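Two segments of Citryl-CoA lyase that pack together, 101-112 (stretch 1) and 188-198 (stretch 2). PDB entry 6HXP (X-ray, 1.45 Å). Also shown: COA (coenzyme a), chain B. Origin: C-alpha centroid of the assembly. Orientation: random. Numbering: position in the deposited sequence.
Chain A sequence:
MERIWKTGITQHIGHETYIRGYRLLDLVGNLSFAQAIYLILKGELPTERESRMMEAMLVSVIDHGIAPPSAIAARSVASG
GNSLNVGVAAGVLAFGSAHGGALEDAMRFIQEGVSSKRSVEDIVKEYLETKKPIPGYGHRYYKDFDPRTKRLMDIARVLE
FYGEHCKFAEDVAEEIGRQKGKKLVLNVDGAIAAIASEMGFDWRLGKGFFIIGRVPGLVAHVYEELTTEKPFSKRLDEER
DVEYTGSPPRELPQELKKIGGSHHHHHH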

# COMPACT_ATOMS: atom_id res chain seq x y z
N GLY A 101 15.02 -2.94 -7.83
CA GLY A 101 14.96 -3.66 -9.10
C GLY A 101 16.29 -4.09 -9.65
O GLY A 101 16.38 -5.09 -10.36
N ALA A 102 17.37 -3.37 -9.30
CA ALA A 102 18.70 -3.75 -9.79
C ALA A 102 19.09 -5.12 -9.30
O ALA A 102 19.89 -5.76 -9.94
CB ALA A 102 19.73 -2.73 -9.34
N LEU A 103 18.55 -5.58 -8.15
CA LEU A 103 18.87 -6.95 -7.69
C LEU A 103 18.34 -7.98 -8.65
O LEU A 103 19.04 -8.95 -8.95
CB LEU A 103 18.26 -7.19 -6.32
CG LEU A 103 18.89 -6.35 -5.23
CD1 LEU A 103 17.94 -6.17 -4.13
CD2 LEU A 103 20.14 -7.00 -4.73
N GLU A 104 17.11 -7.81 -9.14
CA GLU A 104 16.55 -8.71 -10.15
C GLU A 104 17.39 -8.66 -11.43
O GLU A 104 17.76 -9.70 -11.98
CB GLU A 104 15.11 -8.34 -10.50
CG GLU A 104 14.08 -8.44 -9.40
CD GLU A 104 12.70 -7.84 -9.71
OE1 GLU A 104 12.54 -7.17 -10.76
OE2 GLU A 104 11.78 -8.01 -8.88
N ASP A 105 17.69 -7.44 -11.90
CA ASP A 105 18.41 -7.26 -13.13
C ASP A 105 19.82 -7.86 -13.06
O ASP A 105 20.27 -8.47 -14.01
CB ASP A 105 18.49 -5.79 -13.52
CG ASP A 105 17.12 -5.12 -13.67
OD1 ASP A 105 16.14 -5.84 -13.97
OD2 ASP A 105 17.05 -3.90 -13.48
N ALA A 106 20.52 -7.59 -11.96
CA ALA A 106 21.89 -8.10 -11.79
C ALA A 106 21.89 -9.61 -11.65
O ALA A 106 22.76 -10.26 -12.23
CB ALA A 106 22.53 -7.46 -10.58
N MET A 107 20.89 -10.21 -10.97
CA MET A 107 20.84 -11.67 -10.90
C MET A 107 20.64 -12.26 -12.29
O MET A 107 21.25 -13.26 -12.62
CB MET A 107 19.71 -12.14 -9.98
CG MET A 107 20.02 -11.98 -8.50
SD MET A 107 18.71 -12.61 -7.44
CE MET A 107 18.95 -14.41 -7.61
N ARG A 108 19.77 -11.65 -13.11
CA ARG A 108 19.55 -12.19 -14.47
C ARG A 108 20.82 -12.08 -15.30
O ARG A 108 21.21 -13.02 -15.98
CB ARG A 108 18.41 -11.40 -15.12
CG ARG A 108 17.93 -12.01 -16.40
CD ARG A 108 16.77 -11.22 -16.97
NE ARG A 108 16.16 -11.98 -18.07
CZ ARG A 108 15.08 -11.60 -18.74
NH1 ARG A 108 14.51 -10.43 -18.48
NH2 ARG A 108 14.58 -12.37 -19.69
N PHE A 109 21.48 -10.92 -15.22
CA PHE A 109 22.72 -10.68 -15.96
C PHE A 109 23.83 -11.69 -15.55
O PHE A 109 24.48 -12.28 -16.42
CB PHE A 109 23.21 -9.25 -15.70
CG PHE A 109 24.61 -8.98 -16.19
CD1 PHE A 109 24.88 -8.94 -17.54
CD2 PHE A 109 25.65 -8.82 -15.30
CE1 PHE A 109 26.19 -8.72 -18.00
CE2 PHE A 109 26.95 -8.60 -15.75
CZ PHE A 109 27.22 -8.57 -17.10
N ILE A 110 24.05 -11.85 -14.25
CA ILE A 110 25.06 -12.76 -13.74
C ILE A 110 24.74 -14.20 -14.11
O ILE A 110 25.61 -14.94 -14.58
CB ILE A 110 25.26 -12.58 -12.22
CG1 ILE A 110 25.87 -11.20 -11.94
CG2 ILE A 110 26.15 -13.69 -11.65
CD1 ILE A 110 25.77 -10.79 -10.52
N GLN A 111 23.48 -14.61 -13.95
CA GLN A 111 23.11 -15.99 -14.27
C GLN A 111 23.19 -16.26 -15.76
O GLN A 111 23.72 -17.29 -16.16
CB GLN A 111 21.74 -16.33 -13.72
CG GLN A 111 21.75 -16.38 -12.20
CD GLN A 111 20.37 -16.67 -11.68
OE1 GLN A 111 19.62 -17.42 -12.31
NE2 GLN A 111 20.06 -16.19 -10.48
N GLU A 112 22.68 -15.33 -16.57
CA GLU A 112 22.75 -15.53 -18.02
C GLU A 112 24.19 -15.45 -18.52
O GLU A 112 24.56 -16.19 -19.43
CB GLU A 112 21.81 -14.56 -18.75
CG GLU A 112 20.35 -14.94 -18.51
CD GLU A 112 19.30 -14.06 -19.16
OE1 GLU A 112 19.67 -13.06 -19.82
OE2 GLU A 112 18.09 -14.36 -19.00
N VAL A 188 26.94 -3.14 -4.05
CA VAL A 188 26.32 -4.10 -3.15
C VAL A 188 25.12 -4.81 -3.77
O VAL A 188 24.86 -5.99 -3.47
CB VAL A 188 25.99 -3.44 -1.79
CG1 VAL A 188 24.81 -2.44 -1.90
CG2 VAL A 188 25.75 -4.48 -0.73
N ASP A 189 24.41 -4.17 -4.72
CA ASP A 189 23.30 -4.86 -5.39
C ASP A 189 23.86 -6.01 -6.23
O ASP A 189 23.31 -7.12 -6.23
CB ASP A 189 22.52 -3.94 -6.35
CG ASP A 189 21.79 -2.80 -5.72
OD1 ASP A 189 21.34 -2.96 -4.58
OD2 ASP A 189 21.63 -1.74 -6.40
N GLY A 190 24.93 -5.75 -6.97
CA GLY A 190 25.56 -6.79 -7.77
C GLY A 190 26.12 -7.90 -6.88
O GLY A 190 26.05 -9.08 -7.23
N ALA A 191 26.70 -7.54 -5.72
CA ALA A 191 27.28 -8.53 -4.77
C ALA A 191 26.19 -9.46 -4.22
O ALA A 191 26.34 -10.70 -4.26
CB ALA A 191 27.96 -7.81 -3.63
N ILE A 192 25.08 -8.90 -3.76
CA ILE A 192 23.97 -9.73 -3.27
C ILE A 192 23.40 -10.56 -4.39
O ILE A 192 23.12 -11.75 -4.23
CB ILE A 192 22.92 -8.82 -2.61
CG1 ILE A 192 23.51 -8.22 -1.32
CG2 ILE A 192 21.66 -9.59 -2.36
CD1 ILE A 192 22.66 -7.18 -0.72
N ALA A 193 23.26 -9.98 -5.58
CA ALA A 193 22.79 -10.73 -6.73
C ALA A 193 23.72 -11.93 -7.03
O ALA A 193 23.24 -13.03 -7.31
CB ALA A 193 22.70 -9.83 -7.95
N ALA A 194 25.06 -11.73 -6.96
CA ALA A 194 25.99 -12.81 -7.22
C ALA A 194 25.85 -13.92 -6.18
O ALA A 194 25.83 -15.10 -6.52
CB ALA A 194 27.41 -12.28 -7.18
N ILE A 195 25.71 -13.54 -4.92
CA ILE A 195 25.63 -14.51 -3.83
C ILE A 195 24.31 -15.28 -3.92
O ILE A 195 24.31 -16.49 -3.79
CB ILE A 195 25.80 -13.78 -2.49
CG1 ILE A 195 27.28 -13.33 -2.37
CG2 ILE A 195 25.42 -14.66 -1.29
CD1 ILE A 195 27.46 -12.22 -1.49
N ALA A 196 23.20 -14.58 -4.16
CA ALA A 196 21.91 -15.26 -4.27
C ALA A 196 21.93 -16.18 -5.50
O ALA A 196 21.33 -17.26 -5.48
CB ALA A 196 20.78 -14.25 -4.39
N SER A 197 22.62 -15.78 -6.56
CA SER A 197 22.75 -16.64 -7.75
C SER A 197 23.59 -17.86 -7.46
O SER A 197 23.26 -18.96 -7.90
CB SER A 197 23.33 -15.85 -8.92
OG SER A 197 22.48 -14.77 -9.32
N GLU A 198 24.66 -17.68 -6.67
CA GLU A 198 25.52 -18.80 -6.25
C GLU A 198 24.70 -19.84 -5.48
O GLU A 198 25.02 -21.04 -5.56
CB GLU A 198 26.69 -18.30 -5.40
CG GLU A 198 27.91 -19.20 -5.48
CD GLU A 198 28.70 -18.90 -6.73
OE1 GLU A 198 29.51 -17.94 -6.69
OE2 GLU A 198 28.37 -19.46 -7.79
N1A COA B . 27.32 0.07 -16.90
C2A COA B . 27.88 0.71 -17.94
N3A COA B . 28.30 1.98 -18.02
C4A COA B . 28.09 2.63 -16.87
C5A COA B . 27.52 2.11 -15.72
C6A COA B . 27.13 0.76 -15.75
N6A COA B . 26.60 0.11 -14.71
N7A COA B . 27.48 3.07 -14.72
C8A COA B . 28.03 4.12 -15.27
N9A COA B . 28.43 3.92 -16.57
C1B COA B . 29.16 4.85 -17.43
C2B COA B . 28.94 6.35 -17.14
O2B COA B . 27.99 6.89 -18.05
C3B COA B . 30.34 6.90 -17.39
O3B COA B . 30.60 6.98 -18.81
P3B COA B . 31.61 8.01 -19.55
O7A COA B . 32.23 8.97 -18.58
O8A COA B . 32.65 7.14 -20.27
O9A COA B . 30.77 8.72 -20.62
C4B COA B . 31.23 5.78 -16.85
O4B COA B . 30.55 4.59 -17.28
C5B COA B . 31.42 5.73 -15.36
O5B COA B . 31.65 7.05 -14.82
P1A COA B . 31.30 7.40 -13.28
O1A COA B . 31.47 8.86 -13.03
O2A COA B . 32.21 6.51 -12.42
O3A COA B . 29.80 6.95 -13.00
P2A COA B . 28.47 7.76 -12.69
O4A COA B . 28.69 8.74 -11.61
O5A COA B . 28.03 8.40 -14.02
O6A COA B . 27.30 6.67 -12.33
CBP COA B . 25.55 5.72 -10.94
CCP COA B . 26.85 6.51 -10.98
CDP COA B . 25.41 5.09 -9.55
CEP COA B . 24.38 6.69 -11.16
CAP COA B . 25.48 4.61 -12.03
OAP COA B . 26.72 3.94 -12.22
C9P COA B . 24.36 3.60 -11.81
O9P COA B . 23.21 3.87 -12.15
N8P COA B . 24.70 2.43 -11.28
C7P COA B . 23.77 1.31 -11.16
C6P COA B . 23.52 0.64 -12.50
C5P COA B . 22.32 -0.27 -12.47
O5P COA B . 22.27 -1.23 -11.70
N4P COA B . 21.36 0.00 -13.35
C3P COA B . 20.42 -0.99 -13.87
C2P COA B . 19.36 -1.41 -12.87
S1P COA B . 18.50 0.08 -12.31

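Two helices cross at 54° in a close, alanine-lined apolar contact, with a single side-chain hydrogen bond, Gln111 to Ser197, joining them toward the later residues of both stretches. The axes approach to 8.2 Å, and the CA atoms of Met107 and Ala193 lie only 4.7 Å apart, a spacing that small residues at the crossing permit. Ala193 is the pivot: its CB points toward the other helix and sits as a knob among Leu103, Ala106, Met107 and Ile110, with its CB 3.5 Å from both Ala106 CB and Met107 CG. A methyl fills this hole without holding the backbones apart.

Gly190 extends the same rule by offering bare backbone. Ala106 CB lies 4.2 Å from Gly190 CA, and Ile110 CD1 reaches to 3.7 Å from Gly190 O, while the same CD1 is 4.0 Å from Ala194 CB.

Longer side chains work around this small-residue centre. Leu103 leaves its backbone sideways, but its end comes nearer, placing CD2 3.8 Å from Ile192 CG2. Met107, with chi angles m, t and p, sets CG against Ala193 and turns its last bond, SD to CE, along the partner helix, so that CE meets Ala196 CB at 3.7 Å.

Polarity enters at the margins. Gln111 also starts sideways, yet its extended chain (chi2 t) brings NE2 within 3.0 Å of Ser197 OG, donating a nearly straight hydrogen bond. Ser197 OG in turn donates to Ala193 O, 2.8 Å away within its own helix, so the buried hydroxyl is satisfied as both acceptor and donor. Toward the other end, Ala102 CB packs 3.6 Å from Asp189 OD2, where a small residue leaves room for the carboxylate. The contact buries 507 Å² in total, counting both sides; Glu104 and Arg108 point away from it, leaving their charges outside the apolar seam.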